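Local coordinates for protein AvrA (Salmonella typhimurium, PDB 6BE0) that probably transfers acetyl groups from acetyl-CoA to serine and threonine residues of target proteins, as a YopJ-family bacterial effector that binds inositol hexakisphosphate, at residues Arg271-Ala276 and Asp281-Ile286; Lys238-Gln241 and Arg245-Glu248; Gln78-Lys81 and Glu85-Leu88; Ser111-Val116 and Lys195-Glu200. All blocks are in the same frame, centred on the assembly; numbering follows the deposited sequence.

How the contacts relate
All four contacts are largely buried, though contact 1 carries a salt bridge between two exposed side chains, Asp273 and Lys283. Contacts 1 and 2 touch each other in the region between the two ligands, and both reach inositol hexakisphosphate and coenzyme A. On the opposite side of the chain's centre from contact 2, contact 3 adjoins contact 4, joined to it through the backbone. Chemistry changes with place: contact 1 combines a beta bridge with a salt bridge, contact 2 is van der Waals packing of a threonine on aliphatic carbons, contact 3 rests on an asparagine bonded to backbone, and contact 4 sets an arginine against a helix. Contacts 2 and 4 meet where Lys238 and Lys196 both bond O33 of inositol hexakisphosphate.

Contact 1: Arg271-Ala276 and Asp281-Ile286; sequences RFDNNA and DKKLSI. With IHP (inositol hexakisphosphate), chain B; COA (coenzyme A), chain C.
Ala276 and Ser285 face each other as a non-hydrogen-bonded pair of a short antiparallel hairpin, their CA atoms 4.2 Å apart and their side chains on the same face of the sheet. One residue beyond this pair, the amide N of Ile286 donates to Asn275 O at 3.0 Å. The methyl of Ala276 also rests against the aliphatic part of Lys283, with CB 3.9 Å from Lys283 CG.

The Lys283 chain is extended as far as CD and then bends (chi3 74°), which carries its end past the ring of Phe272 to Asp273. There Lys283 NZ forms a salt bridge with Asp273 OD1 at 3.2 Å, approaching from above the carboxylate plane rather than within it. The methylene before this ammonium lies obliquely against the aromatic ring, Lys283 CE being 3.8 Å from Phe272 CE2, while Ser285 CB approaches the ring at CE1.

A second shell fixes the turn that follows the helix. Asn275 ND2 reaches back to Arg271 O with a nearly straight bond of 2.7 Å, and its OD1 is held by Lys290. Arg271, extended from CG to NE, lays one face of its guanidinium under O24 of inositol hexakisphosphate. The Leu284 side chain points away from residues 271-276, with CD2 3.6 Å from N3A of the coenzyme A adenine, so the two short segments touch both ligands.

Helix 268-273 thus passes through a short turn at Asn274 and Asn275 into the hairpin of strands 276-278 and 283-285. Phe272 packs on Ala243 and Leu246 of helix 243-252, and Ile286 is the N-cap residue of helix 287-300.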
# COMPACT_ATOMS: atom_id res chain seq x y z
N ARG A 271 -19.17 -1.94 -3.69
CA ARG A 271 -18.43 -0.95 -2.93
C ARG A 271 -17.78 0.08 -3.85
O ARG A 271 -17.75 1.27 -3.52
CB ARG A 271 -17.35 -1.62 -2.07
CG ARG A 271 -16.28 -0.63 -1.63
CD ARG A 271 -15.42 -1.12 -0.49
NE ARG A 271 -14.29 -0.22 -0.30
CZ ARG A 271 -14.39 1.02 0.17
NH1 ARG A 271 -15.57 1.51 0.52
NH2 ARG A 271 -13.31 1.77 0.30
N PHE A 272 -17.25 -0.38 -4.98
CA PHE A 272 -16.60 0.52 -5.94
C PHE A 272 -17.56 1.62 -6.38
O PHE A 272 -17.17 2.78 -6.49
CB PHE A 272 -16.11 -0.26 -7.16
CG PHE A 272 -15.63 0.62 -8.28
CD1 PHE A 272 -14.36 1.17 -8.25
CD2 PHE A 272 -16.45 0.89 -9.37
CE1 PHE A 272 -13.92 1.98 -9.29
CE2 PHE A 272 -16.01 1.69 -10.40
CZ PHE A 272 -14.75 2.24 -10.36
N ASP A 273 -18.81 1.24 -6.62
CA ASP A 273 -19.83 2.19 -7.05
C ASP A 273 -20.26 3.12 -5.91
O ASP A 273 -20.54 4.29 -6.14
CB ASP A 273 -21.05 1.45 -7.60
CG ASP A 273 -20.78 0.82 -8.96
OD1 ASP A 273 -19.77 1.17 -9.60
OD2 ASP A 273 -21.60 -0.02 -9.39
N ASN A 274 -20.31 2.59 -4.69
CA ASN A 274 -20.74 3.37 -3.54
C ASN A 274 -19.70 4.38 -3.07
O ASN A 274 -19.93 5.11 -2.10
CB ASN A 274 -21.12 2.45 -2.38
CG ASN A 274 -22.40 1.68 -2.63
OD1 ASN A 274 -23.20 2.04 -3.50
ND2 ASN A 274 -22.61 0.61 -1.86
N ASN A 275 -18.55 4.41 -3.74
CA ASN A 275 -17.49 5.36 -3.43
C ASN A 275 -16.97 6.03 -4.69
O ASN A 275 -15.76 6.26 -4.83
CB ASN A 275 -16.35 4.65 -2.69
CG ASN A 275 -16.79 4.09 -1.35
OD1 ASN A 275 -16.56 4.70 -0.31
ND2 ASN A 275 -17.41 2.92 -1.38
N ALA A 276 -17.88 6.33 -5.61
CA ALA A 276 -17.53 6.96 -6.87
C ALA A 276 -18.25 8.30 -7.05
O ALA A 276 -19.24 8.59 -6.37
CB ALA A 276 -17.85 6.04 -8.03
N ASP A 281 -18.63 13.85 -16.97
CA ASP A 281 -19.13 12.63 -17.61
C ASP A 281 -18.13 11.47 -17.54
O ASP A 281 -18.07 10.64 -18.44
CB ASP A 281 -19.49 12.90 -19.07
CG ASP A 281 -20.57 13.96 -19.22
OD1 ASP A 281 -21.32 14.18 -18.24
OD2 ASP A 281 -20.67 14.56 -20.31
N LYS A 282 -17.35 11.43 -16.46
CA LYS A 282 -16.41 10.34 -16.23
C LYS A 282 -16.48 9.87 -14.78
O LYS A 282 -16.31 10.67 -13.85
CB LYS A 282 -14.98 10.77 -16.57
CG LYS A 282 -14.75 11.03 -18.06
CD LYS A 282 -13.30 11.40 -18.34
CE LYS A 282 -13.06 11.63 -19.82
NZ LYS A 282 -11.65 12.03 -20.11
N LYS A 283 -16.74 8.58 -14.59
CA LYS A 283 -16.89 8.03 -13.25
C LYS A 283 -15.54 7.80 -12.60
O LYS A 283 -14.75 6.97 -13.05
CB LYS A 283 -17.68 6.71 -13.30
CG LYS A 283 -18.06 6.18 -11.92
CD LYS A 283 -19.07 5.04 -12.00
CE LYS A 283 -18.43 3.74 -12.47
NZ LYS A 283 -19.37 2.60 -12.39
N LEU A 284 -15.27 8.55 -11.53
CA LEU A 284 -14.02 8.45 -10.79
C LEU A 284 -14.28 7.93 -9.38
O LEU A 284 -15.37 8.09 -8.85
CB LEU A 284 -13.32 9.81 -10.72
CG LEU A 284 -12.91 10.44 -12.05
CD1 LEU A 284 -12.33 11.82 -11.81
CD2 LEU A 284 -11.91 9.56 -12.78
N SER A 285 -13.26 7.31 -8.79
CA SER A 285 -13.35 6.81 -7.42
C SER A 285 -12.69 7.77 -6.44
O SER A 285 -11.54 8.16 -6.63
CB SER A 285 -12.70 5.43 -7.31
OG SER A 285 -12.66 5.00 -5.96
N ILE A 286 -13.43 8.14 -5.40
CA ILE A 286 -12.89 8.94 -4.31
C ILE A 286 -12.73 8.08 -3.06
O ILE A 286 -12.78 8.59 -1.94
CB ILE A 286 -13.79 10.16 -3.99
CG1 ILE A 286 -15.19 9.70 -3.57
CG2 ILE A 286 -13.87 11.08 -5.20
CD1 ILE A 286 -16.02 10.80 -2.95
C1 IHP B . -11.93 -2.46 8.15
C2 IHP B . -11.07 -1.55 7.28
C3 IHP B . -11.89 -0.92 6.17
C4 IHP B . -13.10 -0.21 6.73
C5 IHP B . -13.99 -1.23 7.40
C6 IHP B . -13.27 -1.87 8.58
O11 IHP B . -11.18 -2.84 9.28
P1 IHP B . -10.53 -4.30 9.30
O21 IHP B . -9.15 -4.23 9.91
O31 IHP B . -10.41 -4.86 7.90
O41 IHP B . -11.40 -5.21 10.13
O12 IHP B . -10.45 -0.54 8.10
P2 IHP B . -8.87 -0.49 8.23
O22 IHP B . -8.33 -1.84 8.64
O32 IHP B . -8.23 -0.10 6.92
O42 IHP B . -8.49 0.53 9.28
O13 IHP B . -11.07 -0.02 5.42
P3 IHP B . -10.67 -0.39 3.92
O23 IHP B . -9.24 0.03 3.66
O33 IHP B . -10.79 -1.88 3.68
O43 IHP B . -11.57 0.34 2.96
O14 IHP B . -13.78 0.54 5.70
P4 IHP B . -14.63 -0.13 4.50
O24 IHP B . -14.27 0.55 3.20
O34 IHP B . -14.34 -1.61 4.36
O44 IHP B . -16.10 0.07 4.74
O15 IHP B . -15.23 -0.66 7.84
P5 IHP B . -16.53 -1.56 7.85
O25 IHP B . -16.14 -3.02 7.77
O35 IHP B . -17.28 -1.31 9.13
O45 IHP B . -17.42 -1.23 6.68
O16 IHP B . -13.09 -0.91 9.62
P6 IHP B . -13.52 -1.29 11.08
O26 IHP B . -13.51 -0.06 11.95
O36 IHP B . -14.90 -1.89 11.08
O46 IHP B . -12.54 -2.29 11.67
N1A COA C . -8.89 9.42 -9.91
C2A COA C . -9.60 8.27 -10.11
N3A COA C . -9.40 7.53 -11.25
C4A COA C . -8.49 7.94 -12.19
C5A COA C . -7.79 9.08 -12.00
C6A COA C . -8.00 9.82 -10.84
N6A COA C . -7.63 10.98 -10.09
N7A COA C . -6.96 9.26 -13.07
C8A COA C . -7.16 8.22 -13.92
N9A COA C . -8.10 7.41 -13.39
C1B COA C . -8.63 6.20 -13.94
C2B COA C . -9.85 6.38 -14.38
O2B COA C . -10.82 5.95 -13.38
C3B COA C . -9.96 5.46 -15.71
O3B COA C . -10.13 4.09 -15.37
P3B COA C . -11.48 3.32 -15.81
O7A COA C . -12.64 3.83 -14.99
O8A COA C . -11.75 3.57 -17.27
O9A COA C . -11.32 1.83 -15.58
C4B COA C . -8.78 5.64 -16.34
O4B COA C . -7.77 5.77 -15.21
C5B COA C . -8.81 6.91 -17.18
O5B COA C . -7.50 7.21 -17.65
P1A COA C . -7.16 7.06 -19.21
O1A COA C . -8.06 6.00 -19.83
O2A COA C . -7.38 8.39 -19.90
O3A COA C . -5.65 6.62 -19.37

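Contact 2: Lys238-Gln241 and Arg245-Glu248; sequences KHTQ and RLNE. With IHP (inositol hexakisphosphate), chain B; COA (coenzyme A), chain C.
Thr240 points its side chain at the helix and wedges against Arg245 and Leu246, with CG2 3.5 Å from Arg245 CG and CB 3.5 Å from Leu246 CD2. Its methyl is anti to the backbone N, which directs CG2 at the first aliphatic carbons of Arg245; these two side chains meet at about a right angle, whereas Thr240 and Leu246 run past one another in opposite senses. The hydroxyl is engaged by Tyr237 O just before the loop segment.

The close packing is confined to this small patch round Thr240. Beyond it the segments diverge: Arg245 bends at chi2 (64°) and takes its guanidinium away to a salt bridge with Asp229, while Asn247 and Glu248 continue along the helix toward the more exposed side, with Glu248 in solvent.

The flanks of the loop serve the ligands. Lys238 NZ donates to O33 of inositol hexakisphosphate at 2.8 Å and also bonds the carbonyl of Val261. His239 meets O23 at the ring edge, in plane, through an NE2 bond of 2.9 Å with an angle of 159° at the hydrogen; Ser287 OG bonds its other nitrogen, ND1, and so restrains the ring's rotation. Gln241 O lies 3.6 Å from C1B of coenzyme A. The arrangement is a loop leading into helix 243-252 that belongs to both the basic inositol phosphate pocket and the coenzyme A pocket of this acetyltransferase.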
# COMPACT_ATOMS: atom_id res chain seq x y z
N LYS A 238 -9.86 -3.00 -2.84
CA LYS A 238 -11.06 -2.28 -2.43
C LYS A 238 -11.03 -0.82 -2.88
O LYS A 238 -12.07 -0.23 -3.18
CB LYS A 238 -11.24 -2.36 -0.92
CG LYS A 238 -11.43 -3.78 -0.40
CD LYS A 238 -11.58 -3.81 1.11
CE LYS A 238 -12.84 -3.09 1.56
NZ LYS A 238 -13.11 -3.28 3.01
N HIS A 239 -9.83 -0.25 -2.93
CA HIS A 239 -9.66 1.16 -3.30
C HIS A 239 -9.22 1.34 -4.74
O HIS A 239 -8.79 2.43 -5.13
CB HIS A 239 -8.64 1.83 -2.37
CG HIS A 239 -9.04 1.83 -0.93
ND1 HIS A 239 -10.08 2.59 -0.44
CD2 HIS A 239 -8.53 1.16 0.13
CE1 HIS A 239 -10.20 2.38 0.86
NE2 HIS A 239 -9.27 1.52 1.23
N THR A 240 -9.32 0.28 -5.54
CA THR A 240 -8.92 0.34 -6.95
C THR A 240 -9.61 1.50 -7.66
O THR A 240 -10.83 1.64 -7.61
CB THR A 240 -9.26 -0.97 -7.70
OG1 THR A 240 -8.66 -2.08 -7.02
CG2 THR A 240 -8.73 -0.92 -9.13
N GLN A 241 -8.80 2.32 -8.32
CA GLN A 241 -9.30 3.51 -9.00
C GLN A 241 -9.41 3.24 -10.50
O GLN A 241 -8.64 3.77 -11.30
CB GLN A 241 -8.38 4.70 -8.73
CG GLN A 241 -8.43 5.17 -7.28
CD GLN A 241 -7.34 6.16 -6.93
OE1 GLN A 241 -6.24 6.12 -7.48
NE2 GLN A 241 -7.64 7.07 -6.01
N ARG A 245 -9.75 -1.84 -14.37
CA ARG A 245 -8.73 -2.51 -13.56
C ARG A 245 -9.34 -3.60 -12.69
O ARG A 245 -8.74 -4.65 -12.49
CB ARG A 245 -7.99 -1.49 -12.70
CG ARG A 245 -6.88 -2.07 -11.83
CD ARG A 245 -5.75 -2.66 -12.66
NE ARG A 245 -4.79 -3.36 -11.81
CZ ARG A 245 -4.89 -4.64 -11.45
NH1 ARG A 245 -5.92 -5.37 -11.86
NH2 ARG A 245 -3.97 -5.19 -10.67
N LEU A 246 -10.54 -3.33 -12.16
CA LEU A 246 -11.25 -4.32 -11.37
C LEU A 246 -11.71 -5.48 -12.24
O LEU A 246 -11.67 -6.63 -11.81
CB LEU A 246 -12.45 -3.68 -10.66
CG LEU A 246 -12.17 -2.81 -9.44
CD1 LEU A 246 -13.46 -2.18 -8.94
CD2 LEU A 246 -11.50 -3.60 -8.33
N ASN A 247 -12.15 -5.17 -13.46
CA ASN A 247 -12.56 -6.21 -14.40
C ASN A 247 -11.40 -7.14 -14.74
O ASN A 247 -11.60 -8.32 -15.03
CB ASN A 247 -13.10 -5.60 -15.69
CG ASN A 247 -14.34 -4.76 -15.47
OD1 ASN A 247 -15.01 -4.88 -14.44
ND2 ASN A 247 -14.67 -3.91 -16.44
N GLU A 248 -10.18 -6.61 -14.69
CA GLU A 248 -9.00 -7.41 -14.97
C GLU A 248 -8.68 -8.34 -13.81
O GLU A 248 -8.15 -9.43 -14.00
CB GLU A 248 -7.80 -6.50 -15.28
CG GLU A 248 -7.93 -5.74 -16.59
CD GLU A 248 -6.88 -4.66 -16.74
OE1 GLU A 248 -5.91 -4.65 -15.95
OE2 GLU A 248 -7.03 -3.81 -17.65
C1 IHP B . -11.93 -2.46 8.15
C2 IHP B . -11.07 -1.55 7.28
C3 IHP B . -11.89 -0.92 6.17
C4 IHP B . -13.10 -0.21 6.73
C5 IHP B . -13.99 -1.23 7.40
C6 IHP B . -13.27 -1.87 8.58
O11 IHP B . -11.18 -2.84 9.28
P1 IHP B . -10.53 -4.30 9.30
O21 IHP B . -9.15 -4.23 9.91
O31 IHP B . -10.41 -4.86 7.90
O41 IHP B . -11.40 -5.21 10.13
O12 IHP B . -10.45 -0.54 8.10
P2 IHP B . -8.87 -0.49 8.23
O22 IHP B . -8.33 -1.84 8.64
O32 IHP B . -8.23 -0.10 6.92
O42 IHP B . -8.49 0.53 9.28
O13 IHP B . -11.07 -0.02 5.42
P3 IHP B . -10.67 -0.39 3.92
O23 IHP B . -9.24 0.03 3.66
O33 IHP B . -10.79 -1.88 3.68
O43 IHP B . -11.57 0.34 2.96
O14 IHP B . -13.78 0.54 5.70
P4 IHP B . -14.63 -0.13 4.50
O24 IHP B . -14.27 0.55 3.20
O34 IHP B . -14.34 -1.61 4.36
O44 IHP B . -16.10 0.07 4.74
O15 IHP B . -15.23 -0.66 7.84
P5 IHP B . -16.53 -1.56 7.85
O25 IHP B . -16.14 -3.02 7.77
O35 IHP B . -17.28 -1.31 9.13
O45 IHP B . -17.42 -1.23 6.68
O16 IHP B . -13.09 -0.91 9.62
P6 IHP B . -13.52 -1.29 11.08
O26 IHP B . -13.51 -0.06 11.95
O36 IHP B . -14.90 -1.89 11.08
O46 IHP B . -12.54 -2.29 11.67
N1A COA C . -8.89 9.42 -9.91
C2A COA C . -9.60 8.27 -10.11
N3A COA C . -9.40 7.53 -11.25
C4A COA C . -8.49 7.94 -12.19
C5A COA C . -7.79 9.08 -12.00
C6A COA C . -8.00 9.82 -10.84
N6A COA C . -7.63 10.98 -10.09
N7A COA C . -6.96 9.26 -13.07
C8A COA C . -7.16 8.22 -13.92
N9A COA C . -8.10 7.41 -13.39
C1B COA C . -8.63 6.20 -13.94
C2B COA C . -9.85 6.38 -14.38
O2B COA C . -10.82 5.95 -13.38
C3B COA C . -9.96 5.46 -15.71
O3B COA C . -10.13 4.09 -15.37
P3B COA C . -11.48 3.32 -15.81
O7A COA C . -12.64 3.83 -14.99
O8A COA C . -11.75 3.57 -17.27
O9A COA C . -11.32 1.83 -15.58
C4B COA C . -8.78 5.64 -16.34
O4B COA C . -7.77 5.77 -15.21
C5B COA C . -8.81 6.91 -17.18
O5B COA C . -7.50 7.21 -17.65
P1A COA C . -7.16 7.06 -19.21
O1A COA C . -8.06 6.00 -19.83
O2A COA C . -7.38 8.39 -19.90
O3A COA C . -5.65 6.62 -19.37

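Contact 3: Gln78-Lys81 and Glu85-Leu88; sequences QANK and ELNL
Asn80 grips the backbone of Leu88 with both ends of its carboxamide: OD1 accepts from Leu88 N at 3.0 Å and ND2 donates to Leu88 O at 3.1 Å. Both bonds are nearly straight. Leu88 N lies in the plane of the Asn80 side-chain carbonyl, on a lone pair of OD1, and the Leu88 oxygen lies close to the plane of the Asn80 side-chain amide. Two bonds to one residue hold this flat group against rotation.

The side chain leaves the helix with CG beside its own backbone N and anti to the carbonyl carbon (chi1 -75°), a conformation that swings the carboxamide across to the chain returning from the helix. A water 3.1 Å from Asn80 OD1, which accepts from Asn87 N at 2.8 Å, may also bridge to that oxygen, adding a link to the amide next to the one bonded directly.

The rest of the contact is mostly apolar. In Leu86 the first two torsions together (chi1 175°, chi2 66°) bring CD2 onto the methyl CB of Ala79 at 3.8 Å, and the same branch, Leu86 CD2, lies 3.7 Å from Asn80 OD1. Leu88 CB packs beside Asn80 OD1.

The contact closes the turn between helix 65-82 and strand 88-91, an edge strand of the mixed sheet. Ala79, Leu86 and Leu88 also touch helix 186-199, while Asn87 pairs with Arg113 of the adjoining strand 111-117.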
# COMPACT_ATOMS: atom_id res chain seq x y z
N GLN A 78 -1.27 4.82 15.26
CA GLN A 78 -2.68 4.45 15.37
C GLN A 78 -2.91 3.02 14.88
O GLN A 78 -3.61 2.24 15.53
CB GLN A 78 -3.55 5.43 14.58
CG GLN A 78 -5.02 5.05 14.53
CD GLN A 78 -5.88 6.18 13.99
OE1 GLN A 78 -6.53 6.90 14.75
NE2 GLN A 78 -5.89 6.33 12.67
N ALA A 79 -2.31 2.69 13.74
CA ALA A 79 -2.49 1.37 13.14
C ALA A 79 -1.92 0.28 14.04
O ALA A 79 -2.50 -0.80 14.16
CB ALA A 79 -1.83 1.33 11.77
N ASN A 80 -0.79 0.56 14.67
CA ASN A 80 -0.13 -0.42 15.53
C ASN A 80 -0.94 -0.70 16.79
O ASN A 80 -1.00 -1.84 17.26
CB ASN A 80 1.27 0.06 15.91
CG ASN A 80 2.26 -0.08 14.77
OD1 ASN A 80 2.24 -1.07 14.03
ND2 ASN A 80 3.14 0.91 14.62
N LYS A 81 -1.55 0.34 17.35
CA LYS A 81 -2.39 0.17 18.53
C LYS A 81 -3.60 -0.68 18.18
O LYS A 81 -3.98 -1.58 18.94
CB LYS A 81 -2.83 1.53 19.09
CG LYS A 81 -3.48 1.45 20.46
CD LYS A 81 -3.67 2.82 21.08
CE LYS A 81 -4.31 2.73 22.45
NZ LYS A 81 -4.46 4.07 23.10
N GLU A 85 -0.07 -7.00 16.18
CA GLU A 85 0.76 -7.95 15.43
C GLU A 85 1.23 -7.37 14.10
O GLU A 85 1.99 -8.01 13.37
CB GLU A 85 -0.00 -9.26 15.20
CG GLU A 85 -0.30 -10.04 16.47
CD GLU A 85 -0.99 -11.36 16.21
OE1 GLU A 85 -1.27 -11.66 15.03
OE2 GLU A 85 -1.26 -12.10 17.18
N LEU A 86 0.76 -6.17 13.78
CA LEU A 86 1.06 -5.53 12.50
C LEU A 86 2.55 -5.25 12.32
O LEU A 86 3.10 -5.50 11.24
CB LEU A 86 0.27 -4.22 12.39
CG LEU A 86 0.54 -3.34 11.16
CD1 LEU A 86 0.08 -4.03 9.89
CD2 LEU A 86 -0.14 -1.99 11.32
N ASN A 87 3.19 -4.74 13.36
CA ASN A 87 4.60 -4.37 13.31
C ASN A 87 4.92 -3.44 12.14
O ASN A 87 5.69 -3.79 11.25
CB ASN A 87 5.48 -5.63 13.22
CG ASN A 87 5.48 -6.43 14.50
OD1 ASN A 87 5.14 -5.93 15.57
ND2 ASN A 87 5.87 -7.70 14.40
N LEU A 88 4.32 -2.26 12.16
CA LEU A 88 4.53 -1.27 11.11
C LEU A 88 5.56 -0.23 11.53
O LEU A 88 5.50 0.30 12.64
CB LEU A 88 3.22 -0.59 10.73
CG LEU A 88 3.27 0.35 9.52
CD1 LEU A 88 3.77 -0.37 8.28
CD2 LEU A 88 1.90 0.96 9.27
O HOH W 1 1.92 -3.69 15.63

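Contact 4: Ser111-Val116 and Lys195-Glu200; sequences SARFLV and KKLQLE. With IHP (inositol hexakisphosphate), chain B.
The guanidinium of Arg113 has Gln198 CA over one face, 3.8 Å above the plane and displaced from the centre of the group, and a water at its edge, in plane. Its plane and that of the Gln198 amide stand 74° apart, so the amide does not stack on it; instead Gln198 OE1 comes to 3.3 Å from Arg113 NH1. This is strand-on-helix packing within the alpha/beta core of the YopJ acetyltransferase, helix 186-199 lying against the mixed sheet at strand 111-117.

Arg113 bends at chi2 (88°), which runs its chain alongside Leu197 in the opposite sense. Arg113 CG lies 3.9 Å from Leu197 CD1, and NE is equally near Leu197 CB. Beyond the two segments, Asp129 forms a salt bridge with NE and Leu86 O accepts from NH1, fixing the buried charge between neighbouring strand and turn.

Another side of the same helix serves inositol hexakisphosphate. Lys196 NZ donates to O33 at 3.0 Å, and Lys195, also in a salt bridge with Glu295, makes a weak bond to O42. Back at the sheet, the edge water probably bridges strand and helix end, accepting from Arg113 NH2 at 2.9 Å and lying 2.7 Å from Leu197 O, to which it may donate.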
# COMPACT_ATOMS: atom_id res chain seq x y z
N SER A 111 7.80 -11.16 11.03
CA SER A 111 6.71 -10.55 10.29
C SER A 111 6.64 -9.06 10.59
O SER A 111 6.40 -8.67 11.73
CB SER A 111 5.38 -11.23 10.63
OG SER A 111 4.29 -10.57 10.02
N ALA A 112 6.85 -8.24 9.57
CA ALA A 112 6.84 -6.79 9.75
C ALA A 112 6.53 -6.08 8.44
O ALA A 112 6.64 -6.65 7.36
CB ALA A 112 8.17 -6.32 10.31
N ARG A 113 6.12 -4.82 8.55
CA ARG A 113 5.83 -3.99 7.39
C ARG A 113 6.50 -2.63 7.52
O ARG A 113 6.78 -2.17 8.62
CB ARG A 113 4.32 -3.81 7.20
CG ARG A 113 3.60 -5.07 6.76
CD ARG A 113 3.17 -5.90 7.96
NE ARG A 113 2.88 -7.28 7.58
CZ ARG A 113 2.61 -8.25 8.45
NH1 ARG A 113 2.60 -8.00 9.75
NH2 ARG A 113 2.36 -9.47 8.01
N PHE A 114 6.74 -2.00 6.38
CA PHE A 114 7.42 -0.71 6.35
C PHE A 114 6.74 0.25 5.38
O PHE A 114 6.55 -0.09 4.21
CB PHE A 114 8.88 -0.87 5.94
CG PHE A 114 9.65 -1.80 6.83
CD1 PHE A 114 9.74 -3.15 6.54
CD2 PHE A 114 10.31 -1.32 7.95
CE1 PHE A 114 10.46 -4.00 7.35
CE2 PHE A 114 11.03 -2.16 8.77
CZ PHE A 114 11.10 -3.51 8.47
N LEU A 115 6.36 1.43 5.87
CA LEU A 115 6.02 2.54 4.99
C LEU A 115 7.30 3.31 4.72
O LEU A 115 7.90 3.87 5.64
CB LEU A 115 4.96 3.45 5.60
CG LEU A 115 3.57 2.86 5.83
CD1 LEU A 115 2.60 3.98 6.18
CD2 LEU A 115 3.07 2.07 4.63
N VAL A 116 7.71 3.35 3.45
CA VAL A 116 8.97 3.97 3.07
C VAL A 116 8.76 5.10 2.08
O VAL A 116 8.15 4.91 1.03
CB VAL A 116 9.95 2.92 2.47
CG1 VAL A 116 9.29 2.12 1.35
CG2 VAL A 116 11.24 3.60 2.00
N LYS A 195 -1.99 -2.66 6.54
CA LYS A 195 -2.90 -3.32 7.47
C LYS A 195 -3.48 -4.59 6.86
O LYS A 195 -3.71 -5.57 7.57
CB LYS A 195 -4.01 -2.36 7.89
CG LYS A 195 -3.68 -1.56 9.15
CD LYS A 195 -3.99 -0.07 9.00
CE LYS A 195 -5.48 0.21 8.98
NZ LYS A 195 -5.76 1.68 8.96
N LYS A 196 -3.70 -4.59 5.55
CA LYS A 196 -4.20 -5.77 4.85
C LYS A 196 -3.14 -6.86 4.76
O LYS A 196 -3.46 -8.05 4.78
CB LYS A 196 -4.70 -5.40 3.45
CG LYS A 196 -5.98 -4.58 3.44
CD LYS A 196 -7.17 -5.41 3.93
CE LYS A 196 -8.47 -4.62 3.87
NZ LYS A 196 -8.49 -3.49 4.85
N LEU A 197 -1.87 -6.46 4.66
CA LEU A 197 -0.77 -7.41 4.63
C LEU A 197 -0.75 -8.25 5.91
O LEU A 197 -0.34 -9.41 5.89
CB LEU A 197 0.57 -6.69 4.45
CG LEU A 197 0.89 -6.14 3.06
CD1 LEU A 197 2.10 -5.22 3.12
CD2 LEU A 197 1.13 -7.27 2.07
N GLN A 198 -1.20 -7.65 7.00
CA GLN A 198 -1.30 -8.35 8.28
C GLN A 198 -2.51 -9.28 8.30
O GLN A 198 -2.40 -10.45 8.66
CB GLN A 198 -1.39 -7.35 9.43
CG GLN A 198 -2.00 -7.89 10.72
CD GLN A 198 -1.29 -9.12 11.24
OE1 GLN A 198 -0.14 -9.38 10.88
NE2 GLN A 198 -1.97 -9.88 12.09
N LEU A 199 -3.66 -8.76 7.89
CA LEU A 199 -4.91 -9.50 7.96
C LEU A 199 -4.95 -10.66 6.97
O LEU A 199 -5.63 -11.66 7.21
CB LEU A 199 -6.09 -8.56 7.70
CG LEU A 199 -6.22 -7.41 8.71
CD1 LEU A 199 -7.12 -6.31 8.16
CD2 LEU A 199 -6.75 -7.93 10.04
N GLU A 200 -4.22 -10.52 5.87
CA GLU A 200 -4.18 -11.55 4.83
C GLU A 200 -2.89 -12.36 4.93
O GLU A 200 -2.35 -12.80 3.91
CB GLU A 200 -4.30 -10.91 3.44
CG GLU A 200 -5.54 -10.06 3.25
CD GLU A 200 -6.82 -10.87 3.14
OE1 GLU A 200 -6.75 -12.12 3.27
OE2 GLU A 200 -7.89 -10.27 2.93
C1 IHP B . -11.93 -2.46 8.15
C2 IHP B . -11.07 -1.55 7.28
C3 IHP B . -11.89 -0.92 6.17
C4 IHP B . -13.10 -0.21 6.73
C5 IHP B . -13.99 -1.23 7.40
C6 IHP B . -13.27 -1.87 8.58
O11 IHP B . -11.18 -2.84 9.28
P1 IHP B . -10.53 -4.30 9.30
O21 IHP B . -9.15 -4.23 9.91
O31 IHP B . -10.41 -4.86 7.90
O41 IHP B . -11.40 -5.21 10.13
O12 IHP B . -10.45 -0.54 8.10
P2 IHP B . -8.87 -0.49 8.23
O22 IHP B . -8.33 -1.84 8.64
O32 IHP B . -8.23 -0.10 6.92
O42 IHP B . -8.49 0.53 9.28
O13 IHP B . -11.07 -0.02 5.42
P3 IHP B . -10.67 -0.39 3.92
O23 IHP B . -9.24 0.03 3.66
O33 IHP B . -10.79 -1.88 3.68
O43 IHP B . -11.57 0.34 2.96
O14 IHP B . -13.78 0.54 5.70
P4 IHP B . -14.63 -0.13 4.50
O24 IHP B . -14.27 0.55 3.20
O34 IHP B . -14.34 -1.61 4.36
O44 IHP B . -16.10 0.07 4.74
O15 IHP B . -15.23 -0.66 7.84
P5 IHP B . -16.53 -1.56 7.85
O25 IHP B . -16.14 -3.02 7.77
O35 IHP B . -17.28 -1.31 9.13
O45 IHP B . -17.42 -1.23 6.68
O16 IHP B . -13.09 -0.91 9.62
P6 IHP B . -13.52 -1.29 11.08
O26 IHP B . -13.51 -0.06 11.95
O36 IHP B . -14.90 -1.89 11.08
O46 IHP B . -12.54 -2.29 11.67
O HOH W 2 2.06 -10.42 5.29